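Local coordinates for fumarate lyase (Mesorhizobium sp., PDB 3C8T), which belongs to the fumarate lyase family of elongated, mainly helical proteins and assembles from four copies of its chain, at residues A[187-192]-A[221-226]; A[112-117]-A[215-220]; A[383-388]-A[405-410]. All blocks are in the same frame, centred on the assembly; numbering follows the deposited sequence.

Contact 1 (A[187-192]-A[221-226]); sequences VVEFSG and SITWHS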
# COMPACT_ATOMS: atom_id res chain seq x y z
N VAL A 187 -4.19 -12.08 -24.90
CA VAL A 187 -4.98 -11.63 -26.03
C VAL A 187 -4.20 -10.54 -26.70
O VAL A 187 -3.41 -9.84 -26.07
CB VAL A 187 -6.42 -11.09 -25.64
CG1 VAL A 187 -7.33 -12.21 -25.17
CG2 VAL A 187 -6.37 -9.99 -24.60
N VAL A 188 -4.42 -10.42 -28.01
CA VAL A 188 -3.75 -9.42 -28.85
C VAL A 188 -4.24 -8.04 -28.48
O VAL A 188 -5.40 -7.87 -28.02
CB VAL A 188 -4.04 -9.75 -30.38
CG1 VAL A 188 -5.41 -9.19 -30.89
CG2 VAL A 188 -2.93 -9.27 -31.24
N GLU A 189 -3.40 -7.03 -28.65
CA GLU A 189 -3.93 -5.66 -28.72
C GLU A 189 -3.71 -5.08 -30.13
O GLU A 189 -2.55 -4.88 -30.54
CB GLU A 189 -3.28 -4.73 -27.69
CG GLU A 189 -3.88 -3.33 -27.74
CD GLU A 189 -5.01 -3.16 -26.75
OE1 GLU A 189 -6.16 -3.30 -27.18
OE2 GLU A 189 -4.75 -2.91 -25.55
N PHE A 190 -4.79 -4.84 -30.86
CA PHE A 190 -4.68 -4.11 -32.13
C PHE A 190 -5.94 -3.31 -32.39
O PHE A 190 -6.98 -3.86 -32.85
CB PHE A 190 -4.37 -5.05 -33.31
CG PHE A 190 -4.15 -4.32 -34.59
CD1 PHE A 190 -2.99 -3.57 -34.79
CD2 PHE A 190 -5.13 -4.35 -35.59
CE1 PHE A 190 -2.80 -2.87 -35.97
CE2 PHE A 190 -4.98 -3.66 -36.76
CZ PHE A 190 -3.81 -2.90 -36.98
N SER A 191 -5.88 -2.01 -32.06
CA SER A 191 -7.07 -1.18 -32.17
C SER A 191 -6.82 0.24 -32.66
O SER A 191 -7.75 1.00 -32.82
CB SER A 191 -7.84 -1.12 -30.85
OG SER A 191 -8.46 -2.37 -30.55
N GLY A 192 -5.57 0.60 -32.88
CA GLY A 192 -5.28 1.89 -33.43
C GLY A 192 -5.43 3.04 -32.44
O GLY A 192 -5.75 2.82 -31.26
N SER A 221 -12.45 -9.08 -26.35
CA SER A 221 -13.83 -8.71 -26.66
C SER A 221 -13.90 -7.31 -27.34
O SER A 221 -14.72 -7.06 -28.23
CB SER A 221 -14.66 -8.71 -25.39
OG SER A 221 -13.95 -8.11 -24.35
N ILE A 222 -13.01 -6.42 -26.88
CA ILE A 222 -12.87 -5.05 -27.37
C ILE A 222 -11.50 -4.50 -26.88
O ILE A 222 -10.88 -5.04 -25.92
CB ILE A 222 -14.09 -4.14 -26.91
CG1 ILE A 222 -14.14 -2.79 -27.65
CG2 ILE A 222 -14.09 -3.95 -25.36
CD1 ILE A 222 -15.51 -2.08 -27.53
N THR A 223 -11.05 -3.45 -27.56
CA THR A 223 -9.90 -2.65 -27.21
C THR A 223 -9.67 -2.59 -25.70
O THR A 223 -10.60 -2.33 -24.91
CB THR A 223 -10.11 -1.21 -27.75
OG1 THR A 223 -10.45 -1.30 -29.14
CG2 THR A 223 -8.84 -0.33 -27.56
N TRP A 224 -8.43 -2.86 -25.29
CA TRP A 224 -8.13 -2.81 -23.86
C TRP A 224 -6.99 -1.81 -23.55
O TRP A 224 -6.30 -1.97 -22.57
CB TRP A 224 -7.91 -4.23 -23.28
CG TRP A 224 -6.92 -5.09 -24.02
CD1 TRP A 224 -7.15 -5.81 -25.16
CD2 TRP A 224 -5.53 -5.33 -23.66
NE1 TRP A 224 -5.99 -6.50 -25.53
CE2 TRP A 224 -5.00 -6.23 -24.61
CE3 TRP A 224 -4.71 -4.90 -22.60
CZ2 TRP A 224 -3.68 -6.68 -24.55
CZ3 TRP A 224 -3.38 -5.36 -22.54
CH2 TRP A 224 -2.89 -6.23 -23.50
N HIS A 225 -6.80 -0.81 -24.41
CA HIS A 225 -5.83 0.26 -24.18
C HIS A 225 -6.07 0.83 -22.77
O HIS A 225 -5.11 1.16 -22.06
CB HIS A 225 -5.98 1.39 -25.21
CG HIS A 225 -5.51 1.04 -26.59
ND1 HIS A 225 -6.04 1.63 -27.72
CD2 HIS A 225 -4.57 0.18 -27.03
CE1 HIS A 225 -5.45 1.14 -28.79
NE2 HIS A 225 -4.55 0.27 -28.40
N SER A 226 -7.34 0.94 -22.37
CA SER A 226 -7.70 1.54 -21.08
C SER A 226 -8.52 0.63 -20.13
O SER A 226 -8.99 1.10 -19.10
CB SER A 226 -8.44 2.85 -21.31
OG SER A 226 -9.71 2.59 -21.85

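Contact 2 (A[112-117]-A[215-220]); sequences TVLQIR and LNLGVP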
# COMPACT_ATOMS: atom_id res chain seq x y z
N THR A 112 4.25 -6.89 -24.97
CA THR A 112 4.13 -7.20 -23.53
C THR A 112 3.40 -8.50 -23.30
O THR A 112 3.85 -9.33 -22.51
CB THR A 112 3.47 -6.04 -22.74
OG1 THR A 112 4.28 -4.87 -22.90
CG2 THR A 112 3.32 -6.34 -21.23
N VAL A 113 2.27 -8.70 -23.99
CA VAL A 113 1.54 -9.96 -23.86
C VAL A 113 2.40 -11.17 -24.28
O VAL A 113 2.38 -12.21 -23.63
CB VAL A 113 0.15 -9.88 -24.58
CG1 VAL A 113 -0.43 -11.25 -24.86
CG2 VAL A 113 -0.85 -9.04 -23.73
N LEU A 114 3.22 -11.02 -25.30
CA LEU A 114 4.10 -12.10 -25.73
C LEU A 114 5.13 -12.46 -24.64
O LEU A 114 5.43 -13.64 -24.42
CB LEU A 114 4.82 -11.74 -27.05
CG LEU A 114 3.87 -11.61 -28.25
CD1 LEU A 114 4.59 -10.94 -29.42
CD2 LEU A 114 3.31 -12.94 -28.64
N GLN A 115 5.70 -11.45 -23.99
CA GLN A 115 6.58 -11.68 -22.86
C GLN A 115 5.82 -12.34 -21.69
O GLN A 115 6.30 -13.32 -21.13
CB GLN A 115 7.16 -10.35 -22.43
CG GLN A 115 8.19 -9.73 -23.43
CD GLN A 115 8.60 -8.33 -22.98
OE1 GLN A 115 7.75 -7.53 -22.60
NE2 GLN A 115 9.89 -8.05 -22.98
N ILE A 116 4.66 -11.79 -21.32
CA ILE A 116 3.79 -12.42 -20.29
C ILE A 116 3.52 -13.93 -20.55
O ILE A 116 3.50 -14.73 -19.60
CB ILE A 116 2.46 -11.62 -20.08
CG1 ILE A 116 2.77 -10.20 -19.51
CG2 ILE A 116 1.53 -12.32 -19.12
CD1 ILE A 116 1.55 -9.25 -19.45
N ARG A 117 3.31 -14.32 -21.81
CA ARG A 117 3.21 -15.73 -22.15
C ARG A 117 4.45 -16.52 -21.72
O ARG A 117 4.34 -17.58 -21.07
CB ARG A 117 2.95 -15.93 -23.64
CG ARG A 117 2.71 -17.39 -23.95
CD ARG A 117 1.86 -17.59 -25.17
NE ARG A 117 2.52 -17.03 -26.34
CZ ARG A 117 1.97 -17.01 -27.55
NH1 ARG A 117 0.76 -17.52 -27.73
NH2 ARG A 117 2.62 -16.46 -28.56
N LEU A 215 -0.12 -14.81 -34.16
CA LEU A 215 0.73 -14.79 -32.98
C LEU A 215 0.33 -15.88 -32.01
O LEU A 215 0.97 -16.05 -30.98
CB LEU A 215 0.62 -13.44 -32.27
CG LEU A 215 1.19 -12.26 -33.03
CD1 LEU A 215 0.84 -10.96 -32.31
CD2 LEU A 215 2.69 -12.43 -33.20
N ASN A 216 -0.76 -16.57 -32.32
CA ASN A 216 -1.30 -17.57 -31.42
C ASN A 216 -1.80 -16.98 -30.09
O ASN A 216 -1.57 -17.55 -29.05
CB ASN A 216 -0.26 -18.67 -31.19
CG ASN A 216 -0.83 -19.88 -30.48
OD1 ASN A 216 -2.03 -20.17 -30.56
ND2 ASN A 216 0.03 -20.59 -29.74
N LEU A 217 -2.54 -15.86 -30.15
CA LEU A 217 -3.13 -15.23 -28.97
C LEU A 217 -4.65 -15.27 -29.07
O LEU A 217 -5.20 -15.47 -30.17
CB LEU A 217 -2.63 -13.78 -28.85
CG LEU A 217 -1.14 -13.62 -28.54
CD1 LEU A 217 -0.67 -12.20 -28.76
CD2 LEU A 217 -0.74 -14.15 -27.09
N GLY A 218 -5.35 -15.06 -27.95
CA GLY A 218 -6.82 -14.91 -28.08
C GLY A 218 -7.13 -13.55 -28.74
O GLY A 218 -6.23 -12.74 -28.98
N VAL A 219 -8.41 -13.32 -29.03
CA VAL A 219 -8.95 -12.07 -29.51
C VAL A 219 -9.70 -11.43 -28.34
O VAL A 219 -10.55 -12.06 -27.74
CB VAL A 219 -9.94 -12.31 -30.70
CG1 VAL A 219 -10.59 -11.00 -31.21
CG2 VAL A 219 -9.26 -13.07 -31.88
N PRO A 220 -9.38 -10.16 -28.00
CA PRO A 220 -10.12 -9.48 -26.93
C PRO A 220 -11.56 -9.22 -27.34
O PRO A 220 -11.88 -9.14 -28.55
CB PRO A 220 -9.39 -8.13 -26.83
CG PRO A 220 -8.88 -7.86 -28.22
CD PRO A 220 -8.38 -9.26 -28.61

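Contact 3 (A[383-388]-A[405-410]); sequences HDIVYL and RTMPEV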
# COMPACT_ATOMS: atom_id res chain seq x y z
N HIS A 383 -12.49 -31.53 32.31
CA HIS A 383 -11.73 -30.30 32.05
C HIS A 383 -11.19 -29.63 33.31
O HIS A 383 -10.01 -29.25 33.37
CB HIS A 383 -12.57 -29.32 31.25
CG HIS A 383 -11.84 -28.06 30.92
ND1 HIS A 383 -11.74 -27.00 31.80
CD2 HIS A 383 -11.16 -27.69 29.80
CE1 HIS A 383 -11.03 -26.03 31.24
NE2 HIS A 383 -10.67 -26.43 30.03
N ASP A 384 -12.02 -29.51 34.33
CA ASP A 384 -11.56 -28.90 35.58
C ASP A 384 -10.47 -29.69 36.29
O ASP A 384 -9.48 -29.10 36.73
CB ASP A 384 -12.72 -28.58 36.53
CG ASP A 384 -13.58 -27.40 36.04
OD1 ASP A 384 -13.03 -26.28 35.86
OD2 ASP A 384 -14.80 -27.58 35.83
N ILE A 385 -10.62 -31.01 36.35
CA ILE A 385 -9.62 -31.89 37.00
C ILE A 385 -8.23 -31.79 36.34
O ILE A 385 -7.21 -31.65 37.03
CB ILE A 385 -10.13 -33.38 37.01
CG1 ILE A 385 -11.36 -33.50 37.91
CG2 ILE A 385 -9.00 -34.36 37.42
CD1 ILE A 385 -12.17 -34.80 37.78
N VAL A 386 -8.21 -31.84 35.00
CA VAL A 386 -6.98 -31.89 34.22
C VAL A 386 -6.33 -30.52 34.20
O VAL A 386 -5.11 -30.42 34.23
CB VAL A 386 -7.22 -32.37 32.75
CG1 VAL A 386 -5.91 -32.24 31.89
CG2 VAL A 386 -7.78 -33.80 32.70
N TYR A 387 -7.13 -29.45 34.10
CA TYR A 387 -6.55 -28.09 34.16
C TYR A 387 -5.89 -27.84 35.54
O TYR A 387 -4.81 -27.25 35.62
CB TYR A 387 -7.58 -27.01 33.80
N LEU A 388 -6.52 -28.32 36.60
CA LEU A 388 -5.92 -28.37 37.93
C LEU A 388 -4.63 -29.20 37.95
O LEU A 388 -3.63 -28.79 38.55
CB LEU A 388 -6.94 -28.94 38.93
CG LEU A 388 -6.56 -29.02 40.42
CD1 LEU A 388 -6.12 -27.67 40.99
CD2 LEU A 388 -7.66 -29.63 41.28
N ARG A 405 -1.07 -38.94 38.32
CA ARG A 405 -0.97 -40.25 38.95
C ARG A 405 -1.30 -40.22 40.45
O ARG A 405 -1.68 -41.25 41.01
CB ARG A 405 0.45 -40.80 38.76
CG ARG A 405 1.43 -40.39 39.88
CD ARG A 405 2.83 -40.92 39.67
NE ARG A 405 2.92 -42.38 39.65
CZ ARG A 405 4.05 -43.05 39.42
NH1 ARG A 405 5.20 -42.39 39.19
NH2 ARG A 405 4.04 -44.38 39.42
N THR A 406 -1.14 -39.07 41.10
CA THR A 406 -1.38 -38.94 42.53
C THR A 406 -2.81 -38.44 42.80
O THR A 406 -3.17 -38.24 43.96
CB THR A 406 -0.39 -37.94 43.23
OG1 THR A 406 -0.67 -36.59 42.84
CG2 THR A 406 1.07 -38.27 42.96
N MET A 407 -3.60 -38.26 41.73
CA MET A 407 -4.90 -37.62 41.79
C MET A 407 -5.98 -38.70 41.57
O MET A 407 -6.32 -39.01 40.44
CB MET A 407 -5.00 -36.49 40.72
CG MET A 407 -4.31 -35.13 41.10
SD MET A 407 -4.28 -33.83 39.80
CE MET A 407 -6.00 -33.37 39.71
N PRO A 408 -6.53 -39.28 42.66
CA PRO A 408 -7.35 -40.50 42.45
C PRO A 408 -8.60 -40.32 41.58
O PRO A 408 -9.08 -41.29 40.98
CB PRO A 408 -7.73 -40.94 43.89
CG PRO A 408 -6.66 -40.27 44.78
CD PRO A 408 -6.44 -38.93 44.10
N GLU A 409 -9.12 -39.09 41.50
CA GLU A 409 -10.26 -38.80 40.64
C GLU A 409 -9.91 -38.93 39.13
O GLU A 409 -10.81 -38.93 38.29
CB GLU A 409 -10.84 -37.41 40.97
CG GLU A 409 -9.95 -36.18 40.68
CD GLU A 409 -9.05 -35.75 41.86
OE1 GLU A 409 -8.94 -34.52 42.08
OE2 GLU A 409 -8.46 -36.62 42.56
N VAL A 410 -8.62 -39.06 38.81
CA VAL A 410 -8.18 -39.39 37.44
C VAL A 410 -7.52 -40.78 37.39
O VAL A 410 -7.86 -41.60 36.53
CB VAL A 410 -7.11 -38.39 36.88
CG1 VAL A 410 -7.13 -38.37 35.32
CG2 VAL A 410 -7.29 -37.01 37.44

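Contact 1 (A[187-192]-A[221-226])
The indole of W224 has E189 on one face, where OE2 stands over the ring centre and comes within 3.2 Å of W224 CD2; the carboxylate is tilted 30° from the ring plane. At the ring edge, near its plane, W224 NE1 gives a hydrogen bond of 2.9 Å to V188 O, almost straight at 165° although the donor stands well above the carbonyl plane. V187 O reaches CZ2 obliquely, and the V187 methyl CG2 packs 3.6 Å from W224 NE1. The second flat group, the imidazole of H225, has G192 O at its edge, 3.0 Å from H225 CE1. E189 CD lies obliquely to this ring, 3.4 Å from H225 CD2, while H225 NE2 is hydrogen-bonded to D106.

E189 therefore lies between the two rings. Its CG is anti to the backbone N, and the bend at chi2 (94°) puts CD beside the indole. E189 OE1 uses its syn lone pair to take the backbone N-H of W224 N at 3.0 Å. The buried OE2 sits close to H225 N without a proper bond and near D109, with R228 only a weak, long ion partner. Farther along, the hydroxyls S191 OG and T223 OG1 meet at 2.7 Å, and T223 OG1 is also hydrogen-bonded to G195 O.

D106 receives S191 N and G192 N as well as H225, tying both segments to helix 104-140; beyond S221 and T223 lies a second subunit. The arrangement is a buried loop-to-loop junction without regular secondary structure, in which the connections before and after helix 204-215 are joined beside the long helices of the lyase fold.

Contact 2 (A[112-117]-A[215-220])
L217 supplies the close-packed part of this contact, pressing its two methyls against helix 104-140. L217 CD2 lies 3.7 Å from V113 CG1 as the two side chains slide past each other in opposite directions, and L217 CD1 lies 4.0 Å from L114 CD2, the leucine side chains crossing at about a right angle. L217 CD2 also sits over one face of the R117 guanidinium, 3.7 Å from R117 NH1 and offset toward the rim, so a single methyl joins the apolar patch to the charged group. Packing thins out toward L215, whose CD2 is 4.5 Å from L114 CD1; L215 also leans on A36 of helix 23-43.

The polar side is carried by R117. CG is anti to the backbone N (chi1 -174°) and the chain bends at chi3 before the guanidinium meets two consecutive carbonyls with its edge. R117 NH2 bonds L215 O at 3.0 Å, with a fairly straight N-H...O angle of 162° and the donor nearly along the C=O axis. R117 NH1 is 2.7 Å from N216 O, but the hydrogen is poorly aimed and this bond is weak. Both oxygens lie near the guanidinium plane, which limits rotation of the group. Toward solvent the contact is looser: exposed N216 brings ND2 to 3.7 Å from R117 NH1, with no hydrogen bond between them.

The carbonyls of L215 and N216 lie where helix 204-215 gives way to the loop, and the partial negative charge of the helix terminus would be expected to favour an arginine there. N216 leaves the helix with positive phi, and two bonds run back into the last turn, a Schellman motif closing helix 204-215, whose L215 and N216 carbonyls are met by R117 of the long helix 104-140.

Contact 3 (A[383-388]-A[405-410])
I385 meets the segment 405-410 almost wholly through carbon. Its CG2, anti to the backbone N, meets M407 CE and E409 CG. The terminal methyl CE of M407 comes to 3.9 Å from I385 CG2; the methionine chain runs extended through chi2 and then bends at chi3 (69°), which sets CE beside the helix. E409 crosses I385 obliquely and touches with its aliphatic part, E409 CG lying 3.9 Å from I385 CD1. V410 CG2 also faces I385 CG2, but the modelled separation is too short to be trusted in detail. The exposed L388 brings CD2 to 4.4 Å from M407 CE, a looser contact.

These contacts set the side of helix 379-395 against the beginning of helix 408-414, within the helical C-terminal domain of the adenylosuccinate lyase type, far from the centre of the chain. M407 occupies the N-cap position, and its carbonyl O takes V410 N at 2.8 Å in the first turn.

No hydrogen bond joins the two segments; M407 CE packs 3.4 Å from I385 O. R405 is salt-bridged to E402 and E416, and D384 to K380 one turn back on its own helix.

How the contacts relate
From the N terminus, segment 112-117 on helix 104-140 comes first, followed by 187-192, 215-220 and 221-226. Contact 2 spans 97 intervening residues and contact 1 only 28; their segments alternate, so the two loops cross. They also touch in space, their centres 11 Å apart: V188 N probably bonds G218 O, and W224 CH2 packs on V113 CG2. Together they tie the connections flanking helix 204-215 to helix 104-140. Contact 3 follows in series, closing a short helical loop of 16 residues in the C-terminal region. Its centre lies about 72 Å from that of contact 1, on the opposite side of the chain's centre.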